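Side-chain contact in putative oxidoreductase (Magnetospirillum magnetotacticum, PDB 3C1A), which is a putative oxidoreductase of the GFO/IDH/MocA type that probably binds a nicotinamide dinucleotide in its N-terminal Rossmann domain: residues A[151-156]-A[177-182]. Sequence-based numbering, arbitrary orientation. Where two conformers were deposited one is given.
Sequences VRSEAG and VSMVLD
Ser-153 and Met-179, a selenomethionine, meet carbon to carbon: the terminal methyl CE of Met-179 comes to 3.9 Å from CB of Ser-153, and no hydrogen bond joins strand and helix here. Beside this pair, CG1 of Val-151 faces CG2 of Val-180 at 4.4 Å, a looser methyl-to-methyl approach. The two segments bury 127 Å² between them, summed over both sides. Met-179 spans the gap because its chain starts anti to the backbone N (chi1 179°) and then bends twice, at chi2 -87° and chi3 -71°, which brings CE round to the strand. Both Ser-153 and Met-179 were modelled in two conformers, so their meeting describes one of the states present. The setting is the C-terminal domain of the GFO/IDH/MocA family, where helix 168-184 packs against a large mixed β-sheet and strand 148-158 lies inside that sheet, parallel to strand 218-225 and antiparallel to strand 229-238. Val-151 and Ser-153 share backbone hydrogen bonds with His-221 of strand 218-225, as neighbours in the sheet. Leu-234 touches both Ser-153 and Met-179, while Ala-220 and Ile-222 pack on Val-180. At the other face of the strand, Glu-154 forms salt bridges with Arg-223 and Arg-233, and farther along the helix OD2 of Asp-182 takes a salt bridge from NZ of Lys-139 and a hydrogen bond from NE1 of Trp-135.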
# COMPACT_ATOMS: atom_id res chain seq x y z
N VAL A 151 5.41 6.43 17.57
CA VAL A 151 4.77 5.48 16.68
C VAL A 151 5.76 4.35 16.42
O VAL A 151 6.95 4.58 16.19
CB VAL A 151 4.40 6.15 15.37
CG1 VAL A 151 3.87 5.15 14.41
CG2 VAL A 151 3.42 7.29 15.59
N ARG A 152 5.26 3.12 16.48
CA ARG A 152 6.07 2.02 16.04
C ARG A 152 5.30 0.96 15.28
O ARG A 152 4.10 0.72 15.52
CB ARG A 152 6.80 1.41 17.23
CG ARG A 152 6.12 0.24 17.83
CD ARG A 152 6.84 -0.20 19.09
NE ARG A 152 7.98 -1.03 18.79
CZ ARG A 152 8.75 -1.61 19.70
NH1 ARG A 152 8.58 -1.36 21.00
NH2 ARG A 152 9.74 -2.38 19.30
N SER A 153 5.99 0.31 14.34
CA SER A 153 5.39 -0.81 13.61
C SER A 153 6.40 -1.92 13.40
O SER A 153 7.62 -1.70 13.47
CB SER A 153 4.82 -0.37 12.27
OG SER A 153 5.86 0.09 11.41
N GLU A 154 5.86 -3.11 13.17
CA GLU A 154 6.63 -4.32 12.89
C GLU A 154 5.90 -5.19 11.86
O GLU A 154 4.68 -5.55 12.03
CB GLU A 154 6.80 -5.12 14.18
CG GLU A 154 7.77 -6.26 14.05
CD GLU A 154 7.95 -6.95 15.38
OE1 GLU A 154 7.00 -7.62 15.84
OE2 GLU A 154 9.02 -6.79 15.98
N ALA A 155 6.65 -5.56 10.82
CA ALA A 155 6.20 -6.47 9.75
C ALA A 155 7.22 -7.59 9.65
O ALA A 155 8.40 -7.35 9.44
CB ALA A 155 6.12 -5.76 8.42
N GLY A 156 6.76 -8.83 9.78
CA GLY A 156 7.69 -9.94 9.73
C GLY A 156 7.18 -11.10 8.93
O GLY A 156 5.98 -11.25 8.76
N VAL A 177 5.52 3.01 5.53
CA VAL A 177 5.78 4.42 5.37
C VAL A 177 4.48 5.21 5.03
O VAL A 177 4.22 6.29 5.61
CB VAL A 177 6.93 4.70 4.38
CG1 VAL A 177 7.02 6.16 4.13
CG2 VAL A 177 8.20 4.10 4.92
N SER A 178 3.63 4.62 4.17
CA SER A 178 2.33 5.21 3.82
C SER A 178 1.47 5.47 5.06
O SER A 178 0.80 6.50 5.16
CB SER A 178 1.56 4.32 2.82
OG SER A 178 1.31 3.03 3.31
N MSE A 179 1.51 4.52 5.98
CA MSE A 179 0.72 4.60 7.21
C MSE A 179 1.24 5.74 8.10
O MSE A 179 0.45 6.59 8.56
CB MSE A 179 0.76 3.24 7.91
CG MSE A 179 0.02 3.17 9.21
SE MSE A 179 1.10 3.72 10.74
CE MSE A 179 2.26 2.24 10.82
N VAL A 180 2.55 5.82 8.28
CA VAL A 180 3.15 6.88 9.10
C VAL A 180 2.90 8.29 8.53
O VAL A 180 2.41 9.16 9.25
CB VAL A 180 4.63 6.60 9.36
CG1 VAL A 180 5.24 7.71 10.18
CG2 VAL A 180 4.81 5.27 10.15
N LEU A 181 3.18 8.50 7.25
CA LEU A 181 2.85 9.76 6.58
C LEU A 181 1.36 10.11 6.60
O LEU A 181 1.00 11.29 6.80
CB LEU A 181 3.37 9.79 5.15
CG LEU A 181 4.86 9.56 4.84
CD1 LEU A 181 5.17 9.70 3.32
CD2 LEU A 181 5.77 10.46 5.64
N ASP A 182 0.49 9.12 6.44
CA ASP A 182 -0.96 9.34 6.55
C ASP A 182 -1.38 9.78 7.96
O ASP A 182 -2.14 10.76 8.12
CB ASP A 182 -1.74 8.11 6.14
CG ASP A 182 -3.23 8.37 6.14
OD1 ASP A 182 -3.68 9.30 5.41
OD2 ASP A 182 -3.94 7.66 6.87